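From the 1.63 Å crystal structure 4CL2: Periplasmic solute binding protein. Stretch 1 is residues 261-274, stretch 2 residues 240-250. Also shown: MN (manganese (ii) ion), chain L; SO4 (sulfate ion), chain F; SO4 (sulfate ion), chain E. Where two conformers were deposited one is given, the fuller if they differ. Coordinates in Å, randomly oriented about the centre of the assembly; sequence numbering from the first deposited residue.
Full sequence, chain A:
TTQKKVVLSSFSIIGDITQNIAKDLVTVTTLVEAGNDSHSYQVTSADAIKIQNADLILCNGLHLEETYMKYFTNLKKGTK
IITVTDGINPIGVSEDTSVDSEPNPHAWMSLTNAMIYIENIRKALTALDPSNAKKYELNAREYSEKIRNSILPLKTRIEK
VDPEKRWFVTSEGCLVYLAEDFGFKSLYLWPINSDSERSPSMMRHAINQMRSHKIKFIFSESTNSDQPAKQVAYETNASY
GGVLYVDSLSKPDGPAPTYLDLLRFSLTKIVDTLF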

# COMPACT_ATOMS: atom_id res chain seq x y z
N ASP A 261 4.48 -8.08 6.98
CA ASP A 261 4.63 -7.46 8.29
C ASP A 261 3.90 -6.12 8.35
O ASP A 261 3.34 -5.79 9.39
CB ASP A 261 6.05 -7.23 8.64
CG ASP A 261 6.84 -8.54 8.87
OD1 ASP A 261 6.27 -9.58 9.12
OD2 ASP A 261 8.05 -8.48 8.83
N LEU A 262 3.89 -5.39 7.27
CA LEU A 262 3.18 -4.13 7.20
C LEU A 262 1.70 -4.32 7.35
O LEU A 262 1.03 -3.62 8.15
CB LEU A 262 3.46 -3.39 5.89
CG LEU A 262 2.75 -2.04 5.67
CD1 LEU A 262 3.71 -1.09 4.93
CD2 LEU A 262 1.51 -2.26 4.88
N LEU A 263 1.10 -5.22 6.57
CA LEU A 263 -0.32 -5.50 6.71
C LEU A 263 -0.62 -5.99 8.12
O LEU A 263 -1.60 -5.61 8.73
CB LEU A 263 -0.76 -6.60 5.74
CG LEU A 263 -0.86 -6.17 4.29
CD1 LEU A 263 -1.30 -7.37 3.47
CD2 LEU A 263 -1.83 -5.02 4.07
N ARG A 264 0.18 -6.94 8.60
CA ARG A 264 -0.05 -7.54 9.90
C ARG A 264 0.03 -6.47 11.02
O ARG A 264 -0.83 -6.41 11.91
CB ARG A 264 0.92 -8.66 10.16
CG ARG A 264 0.65 -9.39 11.46
CD ARG A 264 1.61 -10.58 11.62
NE ARG A 264 2.96 -10.13 11.72
CZ ARG A 264 4.03 -10.92 11.84
NH1 ARG A 264 3.91 -12.24 11.77
NH2 ARG A 264 5.22 -10.34 11.99
N PHE A 265 1.04 -5.61 10.98
CA PHE A 265 1.15 -4.58 12.00
C PHE A 265 -0.02 -3.62 11.99
O PHE A 265 -0.63 -3.38 13.01
CB PHE A 265 2.46 -3.79 11.85
CG PHE A 265 2.65 -2.77 12.90
CD1 PHE A 265 3.28 -3.05 14.08
CD2 PHE A 265 2.17 -1.47 12.69
CE1 PHE A 265 3.35 -2.10 15.07
CE2 PHE A 265 2.25 -0.52 13.67
CZ PHE A 265 2.84 -0.83 14.86
N SER A 266 -0.32 -3.06 10.82
CA SER A 266 -1.37 -2.06 10.75
C SER A 266 -2.74 -2.64 11.05
O SER A 266 -3.46 -2.01 11.78
CB SER A 266 -1.32 -1.36 9.41
OG SER A 266 -0.07 -0.60 9.34
N LEU A 267 -3.07 -3.81 10.54
CA LEU A 267 -4.34 -4.39 10.86
C LEU A 267 -4.44 -4.80 12.34
O LEU A 267 -5.48 -4.70 12.97
CB LEU A 267 -4.68 -5.50 9.93
CG LEU A 267 -5.26 -5.07 8.56
CD1 LEU A 267 -4.45 -4.12 7.75
CD2 LEU A 267 -5.50 -6.38 7.77
N THR A 268 -3.33 -5.30 12.91
CA THR A 268 -3.32 -5.59 14.35
C THR A 268 -3.62 -4.38 15.17
O THR A 268 -4.41 -4.36 16.11
CB THR A 268 -1.97 -6.31 14.77
OG1 THR A 268 -1.82 -7.55 14.12
CG2 THR A 268 -1.92 -6.49 16.26
N LYS A 269 -2.96 -3.26 14.84
CA LYS A 269 -3.14 -2.07 15.56
C LYS A 269 -4.60 -1.53 15.45
O LYS A 269 -5.21 -1.11 16.38
CB LYS A 269 -2.11 -1.02 15.11
CG LYS A 269 -2.17 0.20 15.97
CD LYS A 269 -0.85 0.97 15.91
CE LYS A 269 -0.94 2.15 16.81
NZ LYS A 269 -0.82 1.78 18.27
N ILE A 270 -5.15 -1.64 14.23
CA ILE A 270 -6.55 -1.25 14.05
C ILE A 270 -7.51 -2.10 14.90
O ILE A 270 -8.30 -1.56 15.64
CB ILE A 270 -6.91 -1.33 12.57
CG1 ILE A 270 -6.11 -0.28 11.81
CG2 ILE A 270 -8.44 -1.16 12.43
CD1 ILE A 270 -6.21 -0.49 10.32
N VAL A 271 -7.34 -3.42 14.85
CA VAL A 271 -8.29 -4.28 15.56
C VAL A 271 -8.11 -4.10 17.06
O VAL A 271 -9.08 -4.09 17.82
CB VAL A 271 -8.21 -5.77 15.11
CG1 VAL A 271 -6.95 -6.44 15.47
CG2 VAL A 271 -9.30 -6.59 15.74
N ASP A 272 -6.87 -3.85 17.49
CA ASP A 272 -6.61 -3.66 18.95
C ASP A 272 -7.18 -2.39 19.47
O ASP A 272 -7.37 -2.21 20.67
CB ASP A 272 -5.12 -3.71 19.25
CG ASP A 272 -4.57 -5.07 19.23
OD1 ASP A 272 -5.35 -6.07 19.06
OD2 ASP A 272 -3.33 -5.21 19.16
N THR A 273 -7.44 -1.46 18.57
CA THR A 273 -7.97 -0.16 18.88
C THR A 273 -9.45 -0.28 19.01
O THR A 273 -10.04 0.12 20.01
CB THR A 273 -7.70 0.81 17.70
OG1 THR A 273 -7.04 1.98 18.15
CG2 THR A 273 -9.02 1.19 16.99
N LEU A 274 -10.04 -0.92 18.02
CA LEU A 274 -11.48 -0.90 17.77
C LEU A 274 -12.20 -1.87 18.64
O LEU A 274 -13.42 -1.74 18.83
CB LEU A 274 -11.78 -1.19 16.27
CG LEU A 274 -12.13 -0.02 15.32
CD1 LEU A 274 -11.28 1.25 15.39
CD2 LEU A 274 -12.16 -0.51 13.88
MN MN L . 0.29 7.61 0.43
S SO4 F . 10.76 3.37 10.26
O1 SO4 F . 9.43 3.98 10.31
O2 SO4 F . 11.65 4.48 10.68
O3 SO4 F . 11.14 2.94 8.92
O4 SO4 F . 10.96 2.29 11.28
S SO4 E . 1.24 -15.01 12.30
O1 SO4 E . 0.19 -14.52 13.19
O2 SO4 E . 1.54 -13.94 11.34
O3 SO4 E . 0.74 -16.22 11.62
O4 SO4 E . 2.46 -15.37 13.03
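Stretch 2 (240-250) YGGVLYVDSLS

A strand that packs along a helix has its backbone polar groups to satisfy as well as its side chains to bury, and the pairing of residues 240-250 with helix 261-274 illustrates both, with one hydrogen bond to the backbone and several side-chain contacts. The strand, which enters from earlier in the chain, continues through Leu244; beyond it the chain runs on as loop. Strand and helix are nearly antiparallel, their N-to-C directions 171° apart and their axes 8.6 Å apart at closest approach. The register follows from this: Gly241 lies near Thr273 towards the C-terminal end of the helix (CA to CA, 6.6 Å), Leu244 lies by Ser266 (CA to CA, 5.2 Å), and the loop residues that follow reach back to Leu262. Together the two segments bury 549 Å².

The polar contact is concentrated at one helical serine. Ser266, with chi1 in the m well, directs its CA-to-CB bond toward the second segment and donates a hydrogen bond from OG to the backbone O of Tyr245, 2.7 Å away. The same OG lies 2.9 Å from Tyr245 N, just where the strand gives way to loop.

Apolar contacts extend to both sides of this point along the helix. Towards its N-terminal end, Leu262 points its CA-to-CB bond sideways, but its end reaches the loop: its CG is 4.1 Å from Tyr245 CB, and its CD1 is 4.1 Å from Leu249 CD2. One turn beyond Ser266, Leu244 CD2 packs 4.1 Å from Ile270 CG1 and 4.0 Å from Lys269 CB, the latter showing how the aliphatic part of a lysine can serve as packing surface. Leu262 also makes van der Waals contacts with backbone carbonyls, CG lying 3.2 Å from Tyr245 O, the closest approach of this pair, and CD1 3.5 Å from Ser248 O.

The aromatic contact is an offset edge-to-face pair, in which the edge of Tyr245 approaches the face of Phe265. The planes meet at 87°, the centroids are 5.4 Å apart, and Phe265 CE2 comes within 3.7 Å of Tyr245 CD1. The Phe265 ring also presents its edge to Val243 O, 3.7 Å from CE2.

The two glycines of the strand, Gly241 and Gly242, face the C-terminal part of the helix. Lys269 reaches up to the strand backbone, its CD 3.5 Å from Val243 O and its CE 3.2 Å from Gly241 O and 3.9 Å from Gly242 CA. An ideal CB on Gly242 would fall 2.8 Å from Lys269 CE, a clash, and the residue's phi/psi of 97/-162 independently calls for glycine. At Gly242, then, local backbone conformation and the neighbouring lysine both leave no room for a CB.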

# COMPACT_ATOMS: atom_id res chain seq x y z
N TYR A 240 -6.56 9.60 19.97
CA TYR A 240 -5.58 9.34 18.97
C TYR A 240 -5.15 7.86 19.06
O TYR A 240 -4.79 7.42 20.16
CB TYR A 240 -4.37 10.22 19.23
CG TYR A 240 -3.20 9.94 18.34
CD1 TYR A 240 -3.28 10.04 16.94
CD2 TYR A 240 -1.94 9.57 18.88
CE1 TYR A 240 -2.22 9.74 16.12
CE2 TYR A 240 -0.86 9.29 18.05
CZ TYR A 240 -0.98 9.39 16.68
OH TYR A 240 0.06 9.10 15.84
N GLY A 241 -5.27 7.17 17.95
CA GLY A 241 -5.07 5.70 17.84
C GLY A 241 -3.61 5.32 17.64
O GLY A 241 -3.26 4.13 17.74
N GLY A 242 -2.76 6.26 17.36
CA GLY A 242 -1.32 6.03 17.10
C GLY A 242 -0.97 5.92 15.62
O GLY A 242 -1.78 6.32 14.76
N VAL A 243 0.20 5.36 15.31
CA VAL A 243 0.81 5.34 14.00
C VAL A 243 0.66 4.04 13.26
O VAL A 243 1.03 2.98 13.77
CB VAL A 243 2.32 5.64 14.10
CG1 VAL A 243 2.95 5.64 12.73
CG2 VAL A 243 2.60 6.96 14.79
N LEU A 244 0.13 4.09 12.05
CA LEU A 244 0.05 2.95 11.14
C LEU A 244 1.15 3.03 10.09
O LEU A 244 1.64 4.09 9.77
CB LEU A 244 -1.28 2.89 10.38
CG LEU A 244 -2.52 2.94 11.29
CD1 LEU A 244 -3.81 3.01 10.42
CD2 LEU A 244 -2.60 1.71 12.21
N TYR A 245 1.50 1.87 9.56
CA TYR A 245 2.50 1.77 8.44
C TYR A 245 1.70 1.41 7.19
O TYR A 245 1.03 0.33 7.07
CB TYR A 245 3.54 0.66 8.72
CG TYR A 245 4.56 1.10 9.71
CD1 TYR A 245 4.27 1.13 11.03
CD2 TYR A 245 5.78 1.59 9.28
CE1 TYR A 245 5.17 1.59 11.95
CE2 TYR A 245 6.69 2.08 10.21
CZ TYR A 245 6.37 2.06 11.52
OH TYR A 245 7.24 2.52 12.52
N VAL A 246 1.72 2.32 6.21
CA VAL A 246 0.91 2.19 4.99
C VAL A 246 1.62 2.54 3.68
O VAL A 246 1.41 1.86 2.68
CB VAL A 246 -0.42 2.96 5.07
CG1 VAL A 246 -1.28 2.47 6.21
CG2 VAL A 246 -0.19 4.44 5.19
N ASP A 247 2.50 3.55 3.67
CA ASP A 247 3.02 4.10 2.41
C ASP A 247 4.39 3.59 2.03
O ASP A 247 4.83 3.82 0.92
CB ASP A 247 3.08 5.62 2.48
CG ASP A 247 1.70 6.26 2.33
OD1 ASP A 247 0.81 5.59 1.80
OD2 ASP A 247 1.57 7.42 2.78
N SER A 248 5.10 2.96 2.98
CA SER A 248 6.45 2.46 2.78
C SER A 248 6.68 1.36 3.77
O SER A 248 6.15 1.41 4.87
CB SER A 248 7.43 3.60 3.07
OG SER A 248 8.79 3.18 3.03
N LEU A 249 7.50 0.39 3.42
CA LEU A 249 8.04 -0.51 4.43
C LEU A 249 8.84 0.29 5.44
O LEU A 249 9.40 1.37 5.10
CB LEU A 249 8.94 -1.56 3.80
CG LEU A 249 8.20 -2.42 2.76
CD1 LEU A 249 9.13 -3.45 2.27
CD2 LEU A 249 6.95 -3.08 3.32
N SER A 250 8.93 -0.21 6.68
CA SER A 250 9.77 0.42 7.66
C SER A 250 11.22 0.10 7.34
O SER A 250 11.50 -0.74 6.49
CB SER A 250 9.45 -0.10 9.08
OG SER A 250 9.84 -1.46 9.25